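Local atomic coordinates of COG0546: Predicted phosphatases (Streptococcus pneumoniae, PDB entry 2AH5), a protein that is of unknown function but probably acts as a phosphatase of the haloacid dehalogenase-like hydrolase family. Residues L11-V16 / M116-I122; P87-L92 / P202-L206. One frame throughout, in Å; residues are numbered along the deposited sequence.

Contact 1 of 2, residues L11-V16 / M116-I122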
ATOM      1  N   LEU A  11      -2.899  -0.585   0.349  1.00 14.67           N
ATOM      2  CA  LEU A  11      -3.672  -0.899  -0.870  1.00 14.09           C
ATOM      3  C   LEU A  11      -2.818  -1.775  -1.761  1.00 15.07           C
ATOM      4  O   LEU A  11      -2.996  -2.973  -1.771  1.00 14.25           O
ATOM      5  CB  LEU A  11      -4.083   0.386  -1.617  1.00 15.01           C
ATOM      6  CG  LEU A  11      -4.982   0.232  -2.851  1.00 15.45           C
ATOM      7  CD1 LEU A  11      -6.248  -0.566  -2.534  1.00 16.51           C
ATOM      8  CD2 LEU A  11      -5.354   1.629  -3.396  1.00 15.41           C
ATOM      9  N   ASP A  12      -1.891  -1.164  -2.504  1.00 14.68           N
ATOM     10  CA  ASP A  12      -0.944  -1.899  -3.347  1.00 15.90           C
ATOM     11  C   ASP A  12      -0.126  -2.872  -2.523  1.00 15.41           C
ATOM     12  O   ASP A  12       0.362  -2.520  -1.462  1.00 17.36           O
ATOM     13  CB  ASP A  12       0.036  -0.936  -4.016  1.00 16.48           C
ATOM     14  CG  ASP A  12      -0.649   0.072  -4.847  1.00 20.29           C
ATOM     15  OD1 ASP A  12      -0.954  -0.255  -5.995  1.00 22.18           O
ATOM     16  OD2 ASP A  12      -0.922   1.187  -4.345  1.00 26.06           O
ATOM     17  N   GLY A  13       0.021  -4.096  -3.005  1.00 15.12           N
ATOM     18  CA  GLY A  13       0.856  -5.082  -2.341  1.00 14.82           C
ATOM     19  C   GLY A  13       0.211  -5.759  -1.154  1.00 14.36           C
ATOM     20  O   GLY A  13       0.780  -6.673  -0.595  1.00 14.53           O
ATOM     21  N   THR A  14      -0.986  -5.314  -0.779  1.00 13.51           N
ATOM     22  CA  THR A  14      -1.705  -5.907   0.344  1.00 13.13           C
ATOM     23  C   THR A  14      -3.093  -6.389  -0.119  1.00 13.16           C
ATOM     24  O   THR A  14      -3.354  -7.596  -0.178  1.00 13.68           O
ATOM     25  CB  THR A  14      -1.806  -4.878   1.505  1.00 13.56           C
ATOM     26  OG1 THR A  14      -0.494  -4.603   2.009  1.00 15.79           O
ATOM     27  CG2 THR A  14      -2.679  -5.400   2.621  1.00 13.05           C
ATOM     28  N   LEU A  15      -3.964  -5.451  -0.483  1.00 12.13           N
ATOM     29  CA  LEU A  15      -5.268  -5.789  -1.054  1.00 11.50           C
ATOM     30  C   LEU A  15      -5.136  -6.085  -2.549  1.00 11.89           C
ATOM     31  O   LEU A  15      -5.776  -7.009  -3.082  1.00 12.15           O
ATOM     32  CB  LEU A  15      -6.265  -4.639  -0.832  1.00 11.45           C
ATOM     33  CG  LEU A  15      -6.521  -4.263   0.627  1.00 11.19           C
ATOM     34  CD1 LEU A  15      -7.270  -2.948   0.748  1.00 13.67           C
ATOM     35  CD2 LEU A  15      -7.277  -5.384   1.337  1.00 13.82           C
ATOM     36  N   VAL A  16      -4.270  -5.313  -3.201  1.00 11.97           N
ATOM     37  CA  VAL A  16      -4.269  -5.239  -4.654  1.00 12.18           C
ATOM     38  C   VAL A  16      -2.930  -5.680  -5.203  1.00 12.23           C
ATOM     39  O   VAL A  16      -1.900  -5.117  -4.847  1.00 11.54           O
ATOM     40  CB  VAL A  16      -4.652  -3.815  -5.187  1.00 12.23           C
ATOM     41  CG1 VAL A  16      -4.575  -3.810  -6.708  1.00 11.95           C
ATOM     42  CG2 VAL A  16      -6.091  -3.444  -4.733  1.00 14.09           C
HETATM   43  N   MSE A 116      -8.916   3.083  -7.908  1.00 17.52           N
HETATM   44  CA  MSE A 116      -8.530   1.665  -7.880  1.00 20.50           C
HETATM   45  C   MSE A 116      -9.514   0.819  -7.049  1.00 17.85           C
HETATM   46  O   MSE A 116     -10.012  -0.219  -7.516  1.00 17.15           O
HETATM   47  CB  MSE A 116      -7.100   1.505  -7.356  1.00 19.43           C
HETATM   48  CG  MSE A 116      -6.652   0.047  -7.139  1.00 23.53           C
HETATM   49 SE   MSE A 116      -4.715  -0.041  -6.743  1.00 34.18          SE
HETATM   50  CE  MSE A 116      -4.183   1.366  -8.091  1.00 28.34           C
ATOM     51  N   ALA A 117      -9.819   1.260  -5.830  1.00 16.51           N
ATOM     52  CA  ALA A 117     -10.777   0.505  -5.020  1.00 16.41           C
ATOM     53  C   ALA A 117     -12.124   0.345  -5.730  1.00 16.65           C
ATOM     54  O   ALA A 117     -12.695  -0.743  -5.715  1.00 16.04           O
ATOM     55  CB  ALA A 117     -10.955   1.121  -3.637  1.00 16.14           C
ATOM     56  N   LYS A 118     -12.639   1.416  -6.354  1.00 17.37           N
ATOM     57  CA  LYS A 118     -13.901   1.292  -7.116  1.00 18.25           C
ATOM     58  C   LYS A 118     -13.770   0.341  -8.320  1.00 17.55           C
ATOM     59  O   LYS A 118     -14.645  -0.513  -8.542  1.00 16.80           O
ATOM     60  CB  LYS A 118     -14.428   2.668  -7.549  1.00 19.10           C
ATOM     61  CG  LYS A 118     -15.921   2.696  -7.798  1.00 23.49           C
ATOM     62  CD  LYS A 118     -16.550   4.044  -7.384  1.00 28.03           C
ATOM     63  CE  LYS A 118     -17.940   3.826  -6.746  1.00 29.79           C
ATOM     64  NZ  LYS A 118     -18.517   5.016  -6.007  1.00 30.19           N
ATOM     65  N   ASN A 119     -12.676   0.468  -9.073  1.00 16.85           N
ATOM     66  CA  ASN A 119     -12.408  -0.419 -10.220  1.00 17.31           C
ATOM     67  C   ASN A 119     -12.396  -1.923  -9.876  1.00 17.33           C
ATOM     68  O   ASN A 119     -12.888  -2.755 -10.646  1.00 18.35           O
ATOM     69  CB  ASN A 119     -11.072  -0.046 -10.882  1.00 16.65           C
ATOM     70  CG  ASN A 119     -11.111   1.310 -11.580  1.00 19.81           C
ATOM     71  OD1 ASN A 119     -12.176   1.944 -11.700  1.00 19.49           O
ATOM     72  ND2 ASN A 119      -9.943   1.774 -12.030  1.00 19.78           N
ATOM     73  N   LEU A 120     -11.841  -2.257  -8.720  1.00 16.24           N
ATOM     74  CA  LEU A 120     -11.666  -3.648  -8.313  1.00 15.90           C
ATOM     75  C   LEU A 120     -12.785  -4.137  -7.414  1.00 15.46           C
ATOM     76  O   LEU A 120     -12.740  -5.275  -6.912  1.00 14.95           O
ATOM     77  CB  LEU A 120     -10.297  -3.841  -7.663  1.00 16.79           C
ATOM     78  CG  LEU A 120      -9.145  -3.666  -8.669  1.00 17.29           C
ATOM     79  CD1 LEU A 120      -7.820  -3.637  -7.939  1.00 17.01           C
ATOM     80  CD2 LEU A 120      -9.111  -4.724  -9.796  1.00 21.45           C
ATOM     81  N   GLU A 121     -13.799  -3.279  -7.274  1.00 14.70           N
ATOM     82  CA  GLU A 121     -15.072  -3.605  -6.590  1.00 15.01           C
ATOM     83  C   GLU A 121     -14.948  -3.787  -5.076  1.00 14.41           C
ATOM     84  O   GLU A 121     -15.737  -4.520  -4.474  1.00 14.19           O
ATOM     85  CB  GLU A 121     -15.713  -4.839  -7.267  1.00 15.59           C
ATOM     86  CG  GLU A 121     -15.786  -4.624  -8.773  1.00 19.53           C
ATOM     87  CD  GLU A 121     -16.693  -5.585  -9.517  1.00 25.05           C
ATOM     88  OE1 GLU A 121     -17.038  -6.658  -8.982  1.00 25.75           O
ATOM     89  OE2 GLU A 121     -17.032  -5.239 -10.666  1.00 25.58           O
ATOM     90  N   ILE A 122     -13.984  -3.090  -4.465  1.00 12.78           N
ATOM     91  CA  ILE A 122     -13.745  -3.211  -3.013  1.00 13.16           C
ATOM     92  C   ILE A 122     -14.008  -1.902  -2.248  1.00 12.52           C
ATOM     93  O   ILE A 122     -14.002  -1.896  -1.016  1.00 13.89           O
ATOM     94  CB  ILE A 122     -12.342  -3.790  -2.670  1.00 12.39           C
ATOM     95  CG1 ILE A 122     -11.190  -2.882  -3.153  1.00 12.36           C
ATOM     96  CG2 ILE A 122     -12.220  -5.259  -3.203  1.00 13.05           C
ATOM     97  CD1 ILE A 122      -9.838  -3.195  -2.463  1.00 14.34           C
TER
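M116, a selenomethionine in the last turn of helix 110-119, has chi1 and chi2 both t, which carries its SE atom out to the 11-16 loop. M116 SE lies 3.8 Å from both L11 CD2 and V16 CG1, and D12 OD1 also comes within 3.8 Å of M116 SE; that carboxylate, however, has its polar partners elsewhere, a hydrogen bond to S18 and a salt bridge to K108. L120 is the first residue to leave helical geometry; L120 CD1 packs against V16 CG1 at 3.5 Å, the tightest approach of the contact. E121, with positive phi, is the C' residue of a Schellman motif: I122 N bonds to A117 O (3.0 Å) and E121 N to K118 O (3.2 Å). The reversal turns I122 back to the loop, where I122 CD1 meets L15 CD1 at 4.1 Å, V16 CG2 at 4.4 Å and L11 CD1 at 4.5 Å. On the facing side, L11 O accepts bonds from the N atoms of T14, L15 and V16, curling the loop tightly. D12 and T14 fit the DxDx(T/V) motif, which in HAD phosphatases carries the catalytic aspartates, so the contact probably adjoins the active site. The largely buried cluster continues onto strand 102-106 through L11 and L15, onto L85 of strand 84-85 through V16, L120 and I122, and onto helix 89-97 through L15 and I122.

Contact 2 of 2, residues P87-L92 / P202-L206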
ATOM      1  N   PRO A  87      -5.601 -13.326  -4.190  1.00 16.64           N
ATOM      2  CA  PRO A  87      -6.604 -14.372  -3.895  1.00 16.84           C
ATOM      3  C   PRO A  87      -7.193 -14.227  -2.487  1.00 16.32           C
ATOM      4  O   PRO A  87      -6.477 -13.796  -1.605  1.00 16.65           O
ATOM      5  CB  PRO A  87      -5.786 -15.652  -3.993  1.00 17.07           C
ATOM      6  CG  PRO A  87      -4.653 -15.300  -4.970  1.00 18.08           C
ATOM      7  CD  PRO A  87      -4.297 -13.887  -4.607  1.00 16.69           C
ATOM      8  N   GLN A  88      -8.478 -14.553  -2.290  1.00 16.33           N
ATOM      9  CA  GLN A  88      -9.125 -14.540  -0.956  1.00 17.50           C
ATOM     10  C   GLN A  88      -9.306 -13.140  -0.300  1.00 15.94           C
ATOM     11  O   GLN A  88      -9.782 -13.017   0.850  1.00 14.20           O
ATOM     12  CB  GLN A  88      -8.375 -15.488   0.011  1.00 19.28           C
ATOM     13  CG  GLN A  88      -8.216 -16.933  -0.472  1.00 25.06           C
ATOM     14  CD  GLN A  88      -9.538 -17.577  -0.849  1.00 29.90           C
ATOM     15  OE1 GLN A  88      -9.781 -17.885  -2.020  1.00 33.52           O
ATOM     16  NE2 GLN A  88     -10.407 -17.757   0.136  1.00 34.42           N
ATOM     17  N   ILE A  89      -8.932 -12.075  -1.007  1.00 14.14           N
ATOM     18  CA  ILE A  89      -9.093 -10.734  -0.426  1.00 13.35           C
ATOM     19  C   ILE A  89     -10.567 -10.361  -0.199  1.00 13.17           C
ATOM     20  O   ILE A  89     -10.913  -9.816   0.849  1.00 13.15           O
ATOM     21  CB  ILE A  89      -8.354  -9.621  -1.250  1.00 13.54           C
ATOM     22  CG1 ILE A  89      -6.839  -9.769  -1.112  1.00 10.99           C
ATOM     23  CG2 ILE A  89      -8.784  -8.226  -0.777  1.00 13.18           C
ATOM     24  CD1 ILE A  89      -6.259  -9.612   0.357  1.00 13.19           C
ATOM     25  N   ILE A  90     -11.433 -10.646  -1.175  1.00 13.08           N
ATOM     26  CA  ILE A  90     -12.879 -10.413  -0.993  1.00 13.80           C
ATOM     27  C   ILE A  90     -13.384 -11.144   0.259  1.00 13.38           C
ATOM     28  O   ILE A  90     -14.092 -10.547   1.078  1.00 12.88           O
ATOM     29  CB  ILE A  90     -13.735 -10.793  -2.242  1.00 14.46           C
ATOM     30  CG1 ILE A  90     -13.407  -9.895  -3.448  1.00 15.30           C
ATOM     31  CG2 ILE A  90     -15.232 -10.671  -1.935  1.00 15.03           C
ATOM     32  CD1 ILE A  90     -13.953  -8.474  -3.334  1.00 17.80           C
ATOM     33  N   ASP A  91     -13.013 -12.424   0.401  1.00 12.83           N
ATOM     34  CA  ASP A  91     -13.370 -13.206   1.612  1.00 13.33           C
ATOM     35  C   ASP A  91     -12.925 -12.500   2.899  1.00 13.02           C
ATOM     36  O   ASP A  91     -13.713 -12.361   3.847  1.00 13.37           O
ATOM     37  CB  ASP A  91     -12.806 -14.622   1.556  1.00 13.05           C
ATOM     38  CG  ASP A  91     -13.548 -15.594   2.488  1.00 14.59           C
ATOM     39  OD1 ASP A  91     -14.732 -15.306   2.869  1.00 13.51           O
ATOM     40  OD2 ASP A  91     -12.934 -16.637   2.813  1.00 12.59           O
ATOM     41  N   LEU A  92     -11.675 -12.059   2.929  1.00 12.44           N
ATOM     42  CA  LEU A  92     -11.113 -11.400   4.117  1.00 12.48           C
ATOM     43  C   LEU A  92     -11.888 -10.137   4.437  1.00 12.85           C
ATOM     44  O   LEU A  92     -12.246  -9.879   5.598  1.00 11.64           O
ATOM     45  CB  LEU A  92      -9.643 -11.029   3.859  1.00 13.16           C
ATOM     46  CG  LEU A  92      -8.995 -10.204   4.966  1.00 13.73           C
ATOM     47  CD1 LEU A  92      -8.957 -10.989   6.284  1.00 15.51           C
ATOM     48  CD2 LEU A  92      -7.596  -9.815   4.496  1.00 14.41           C
ATOM     49  N   PRO A 202      -4.279 -14.483   3.204  1.00 16.24           N
ATOM     50  CA  PRO A 202      -5.324 -13.591   3.723  1.00 16.24           C
ATOM     51  C   PRO A 202      -6.150 -14.146   4.874  1.00 16.74           C
ATOM     52  O   PRO A 202      -6.356 -13.422   5.837  1.00 16.39           O
ATOM     53  CB  PRO A 202      -6.189 -13.312   2.489  1.00 16.48           C
ATOM     54  CG  PRO A 202      -5.155 -13.336   1.368  1.00 15.96           C
ATOM     55  CD  PRO A 202      -4.324 -14.542   1.729  1.00 16.23           C
ATOM     56  N   LEU A 203      -6.614 -15.402   4.811  1.00 17.55           N
ATOM     57  CA  LEU A 203      -7.508 -15.906   5.885  1.00 18.53           C
ATOM     58  C   LEU A 203      -6.808 -16.167   7.223  1.00 18.70           C
ATOM     59  O   LEU A 203      -7.448 -16.194   8.309  1.00 19.28           O
ATOM     60  CB  LEU A 203      -8.401 -17.084   5.431  1.00 18.62           C
ATOM     61  CG  LEU A 203      -9.283 -16.836   4.195  1.00 20.57           C
ATOM     62  CD1 LEU A 203     -10.230 -18.027   3.956  1.00 22.06           C
ATOM     63  CD2 LEU A 203     -10.078 -15.536   4.273  1.00 19.55           C
ATOM     64  N   GLU A 204      -5.480 -16.237   7.179  1.00 17.85           N
ATOM     65  CA  GLU A 204      -4.700 -16.303   8.407  1.00 17.97           C
ATOM     66  C   GLU A 204      -4.870 -14.986   9.266  1.00 18.35           C
ATOM     67  O   GLU A 204      -4.776 -14.994  10.492  1.00 16.74           O
ATOM     68  CB  GLU A 204      -3.261 -16.521   8.012  1.00 19.30           C
ATOM     69  CG  GLU A 204      -2.373 -16.938   9.117  1.00 20.44           C
ATOM     70  CD  GLU A 204      -0.958 -17.188   8.624  1.00 22.00           C
ATOM     71  OE1 GLU A 204      -0.693 -17.062   7.394  1.00 20.42           O
ATOM     72  OE2 GLU A 204      -0.131 -17.493   9.494  1.00 21.60           O
ATOM     73  N   VAL A 205      -5.177 -13.884   8.584  1.00 16.51           N
ATOM     74  CA  VAL A 205      -5.354 -12.578   9.243  1.00 16.85           C
ATOM     75  C   VAL A 205      -6.482 -12.645  10.273  1.00 16.90           C
ATOM     76  O   VAL A 205      -6.454 -11.999  11.318  1.00 16.51           O
ATOM     77  CB  VAL A 205      -5.658 -11.469   8.211  1.00 17.08           C
ATOM     78  CG1 VAL A 205      -6.055 -10.178   8.917  1.00 18.45           C
ATOM     79  CG2 VAL A 205      -4.432 -11.189   7.318  1.00 19.14           C
ATOM     80  N   LEU A 206      -7.486 -13.451   9.959  1.00 17.22           N
ATOM     81  CA  LEU A 206      -8.745 -13.458  10.695  1.00 18.11           C
ATOM     82  C   LEU A 206      -8.564 -13.963  12.108  1.00 18.43           C
ATOM     83  O   LEU A 206      -9.228 -13.493  13.016  1.00 18.10           O
ATOM     84  CB  LEU A 206      -9.748 -14.335   9.961  1.00 17.27           C
ATOM     85  CG  LEU A 206     -10.252 -13.723   8.674  1.00 18.48           C
ATOM     86  CD1 LEU A 206     -11.046 -14.791   7.922  1.00 21.68           C
ATOM     87  CD2 LEU A 206     -11.129 -12.486   8.972  1.00 21.66           C
TER
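Three residues, L92, P202 and L203, carry most of this partly buried contact, in which the first turn of helix 89-97 meets the residues leading into the short, weakly bonded helix near the C terminus. L92 is the central apolar wedge: its CD1 lies 3.6 Å from P202 O, 3.9 Å from V205 CB and 3.8 Å from L206 CD2, while its CD2 is 4.3 Å from P202 CB. P202 presents its ring to the other segment, with CG 3.3 Å from P87 O and 4.0 Å from I89 CD1, and CB 4.0 Å from Q88 CB at the N-cap position. In the Rossmann-like HAD core, this joins the helix that precedes strand 102-106 to the chain just beyond 197-199, the edge strand at one end of the parallel sheet. W182, from the loop after strand 176-180, touches both I89 and P202. L203 extends the contact toward solvent: its CD1 stands 3.2 Å from D91 OD2 and 3.8 Å from Q88 NE2, van der Waals approaches to polar groups, and its CD2 is 4.1 Å from L92 N. Farther along, L206 also reaches E95 and L96 on helix 89-97, and V205, besides meeting L92, packs on A199 of strand 197-199.

From the N terminus, the chain runs through central strand 6-9 into 11-16, the first half of contact 1. It then passes through the helices between residues 19 and 79 and returns by strand 84-85 to 87-92, the first half of contact 2. Contact 1 closes its loop at 116-122, the C-terminal end of helix 110-119, which follows strand 102-106; contact 2 closes only at 202-206, near the C terminus. The two loops therefore cross rather than nest. Their centres are about 14 Å apart, and they touch directly: I89 lies against T14 O and L15 O, and I90 against I122. Helix 89-97 thus bridges the 11-16 loop, the end of helix 110-119 and the C-terminal segment.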